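Local coordinates for murein peptide amidase A (Escherichia coli O157:H7, PDB 5HXD) that hydrolyses the gamma-D-glutamyl-diaminopimelic acid amide bond of murein tripeptide as a zinc-dependent M14-family amidase in peptidoglycan degradation, at the interface of chains A and B. Coordinates in Å, arbitrary orientation; residue numbers count along the deposited sequence, not the author numbering. Chains: chain A/B, Protein MpaA.

The interface of chains A and B. Residues chain A 7, 10-11, 61, 64-65, 224; chain B 113, 115, 124.
With CG anti to the backbone N (chi1 -167°), the indole of B:Trp115 reaches benzo end first into a pocket of chain A, above A:Arg10. A:Arg10 has CG anti to the carbonyl carbon (chi1 -60°), and its chain, extended from CG to NE, carries CD and NH1 under one indole face, crossing it at about a right angle. CD sits 3.8 Å from the centroid of the six-membered ring, a CH-pi contact, while the guanidinium NH1 makes a cation-pi contact with the five-membered ring. The guanidinium plane is tilted 62° from the indole, so a nitrogen, and not the flat of the group, meets the ring. A:Thr65 CG2 and A:Arg7 CA flank opposite faces of this guanidinium and probably steady it. A:Arg7 CG lies over the rim of the same indole face and also packs on the B:Val124 methyl CG2 (4.0 Å); its CD lies 3.6 Å from B:Trp115 CB. At the indole edge, in the ring plane, the A:Leu224 methyl CD2 approaches B:Trp115 NE1 at 3.5 Å. From helix 53-65, A:Thr65 OG1, hydrogen-bonded to A:Cys61 O, and A:Cys61 SG bracket the benzo end from opposite sides, OG1 on the A:Arg10 side. A:Arg64 NH1 hydrogen-bonds to A:Arg10 O, linking that helix to the N-terminal segment, and also touches B:Trp115 CZ3 (3.9 Å). No nitrogen or oxygen of these residues comes within bonding reach of the other chain: the tryptophan of one subunit, held in the other and repeated by two-fold symmetry, helps join the MpaA homodimer.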
loop_
_atom_site.group_PDB
_atom_site.type_symbol
_atom_site.label_atom_id
_atom_site.label_comp_id
_atom_site.label_asym_id
_atom_site.label_seq_id
_atom_site.Cartn_x
_atom_site.Cartn_y
_atom_site.Cartn_z
ATOM N N ARG A 7 -21.737 -4.463 6.859
ATOM C CA ARG A 7 -20.320 -4.558 7.221
ATOM C C ARG A 7 -19.764 -5.959 7.008
ATOM O O ARG A 7 -18.596 -6.118 6.670
ATOM C CB ARG A 7 -20.117 -4.134 8.679
ATOM C CG ARG A 7 -18.684 -3.771 9.046
ATOM C CD ARG A 7 -18.609 -3.223 10.468
ATOM N NE ARG A 7 -18.981 -4.228 11.465
ATOM C CZ ARG A 7 -19.197 -3.968 12.751
ATOM N NH1 ARG A 7 -19.081 -2.726 13.204
ATOM N NH2 ARG A 7 -19.533 -4.947 13.586
ATOM N N ARG A 10 -18.350 -6.582 3.227
ATOM C CA ARG A 10 -17.460 -5.617 2.597
ATOM C C ARG A 10 -16.039 -6.177 2.374
ATOM O O ARG A 10 -15.080 -5.425 2.205
ATOM C CB ARG A 10 -17.414 -4.337 3.440
ATOM C CG ARG A 10 -18.779 -3.634 3.623
ATOM C CD ARG A 10 -18.649 -2.494 4.625
ATOM N NE ARG A 10 -19.878 -1.745 4.861
ATOM C CZ ARG A 10 -20.007 -0.839 5.829
ATOM N NH1 ARG A 10 -18.982 -0.597 6.636
ATOM N NH2 ARG A 10 -21.147 -0.181 6.004
ATOM N N GLY A 11 -15.903 -7.497 2.362
ATOM C CA GLY A 11 -14.605 -8.108 2.140
ATOM C C GLY A 11 -14.229 -8.237 0.672
ATOM O O GLY A 11 -13.046 -8.328 0.319
ATOM N N CYS A 61 -12.347 0.983 0.594
ATOM C CA CYS A 61 -13.357 0.710 1.616
ATOM C C CYS A 61 -14.666 1.362 1.225
ATOM O O CYS A 61 -15.734 0.760 1.341
ATOM C CB CYS A 61 -12.908 1.213 2.990
ATOM S SG CYS A 61 -11.722 0.126 3.829
ATOM N N ARG A 64 -16.261 -0.450 -1.535
ATOM C CA ARG A 64 -16.773 -1.740 -1.048
ATOM C C ARG A 64 -17.925 -1.560 -0.047
ATOM O O ARG A 64 -18.549 -2.543 0.366
ATOM C CB ARG A 64 -15.633 -2.567 -0.396
ATOM C CG ARG A 64 -14.703 -3.281 -1.393
ATOM C CD ARG A 64 -13.599 -4.126 -0.735
ATOM N NE ARG A 64 -12.582 -3.302 -0.071
ATOM C CZ ARG A 64 -12.366 -3.269 1.243
ATOM N NH1 ARG A 64 -13.086 -4.028 2.052
ATOM N NH2 ARG A 64 -11.433 -2.468 1.744
ATOM N N THR A 65 -18.199 -0.311 0.335
ATOM C CA THR A 65 -19.221 0.014 1.340
ATOM C C THR A 65 -20.506 0.546 0.724
ATOM O O THR A 65 -21.561 -0.074 0.846
ATOM C CB THR A 65 -18.710 1.061 2.340
ATOM O OG1 THR A 65 -17.692 0.475 3.157
ATOM C CG2 THR A 65 -19.840 1.567 3.231
ATOM N N LEU A 224 -14.496 7.638 5.978
ATOM C CA LEU A 224 -15.250 6.690 5.165
ATOM C C LEU A 224 -16.571 7.308 4.777
ATOM O O LEU A 224 -17.091 7.032 3.703
ATOM C CB LEU A 224 -15.462 5.373 5.915
ATOM C CG LEU A 224 -16.179 4.229 5.189
ATOM C CD1 LEU A 224 -15.719 4.136 3.753
ATOM C CD2 LEU A 224 -15.943 2.898 5.906
ATOM N N TYR B 113 -13.307 -10.969 10.028
ATOM C CA TYR B 113 -12.349 -10.019 10.589
ATOM C C TYR B 113 -12.967 -8.666 10.910
ATOM O O TYR B 113 -14.095 -8.373 10.522
ATOM C CB TYR B 113 -11.138 -9.847 9.648
ATOM C CG TYR B 113 -11.333 -9.025 8.376
ATOM C CD1 TYR B 113 -11.093 -7.654 8.366
ATOM C CD2 TYR B 113 -11.699 -9.632 7.178
ATOM C CE1 TYR B 113 -11.252 -6.899 7.205
ATOM C CE2 TYR B 113 -11.857 -8.891 6.018
ATOM C CZ TYR B 113 -11.630 -7.523 6.032
ATOM O OH TYR B 113 -11.775 -6.787 4.869
ATOM N N TRP B 115 -13.682 -4.649 10.979
ATOM C CA TRP B 115 -13.698 -3.522 10.056
ATOM C C TRP B 115 -12.510 -2.579 10.396
ATOM O O TRP B 115 -11.644 -2.375 9.531
ATOM C CB TRP B 115 -15.083 -2.836 10.087
ATOM C CG TRP B 115 -15.328 -1.851 8.974
ATOM C CD1 TRP B 115 -15.667 -0.533 9.113
ATOM C CD2 TRP B 115 -15.219 -2.089 7.560
ATOM N NE1 TRP B 115 -15.779 0.062 7.881
ATOM C CE2 TRP B 115 -15.509 -0.865 6.911
ATOM C CE3 TRP B 115 -14.910 -3.211 6.784
ATOM C CZ2 TRP B 115 -15.497 -0.735 5.514
ATOM C CZ3 TRP B 115 -14.898 -3.079 5.394
ATOM C CH2 TRP B 115 -15.193 -1.848 4.775
ATOM N N VAL B 124 -16.820 -8.967 9.201
ATOM C CA VAL B 124 -16.453 -8.905 7.783
ATOM C C VAL B 124 -15.841 -10.229 7.322
ATOM O O VAL B 124 -14.791 -10.647 7.810
ATOM C CB VAL B 124 -15.470 -7.745 7.491
ATOM C CG1 VAL B 124 -15.402 -7.467 5.997
ATOM C CG2 VAL B 124 -15.888 -6.483 8.233
#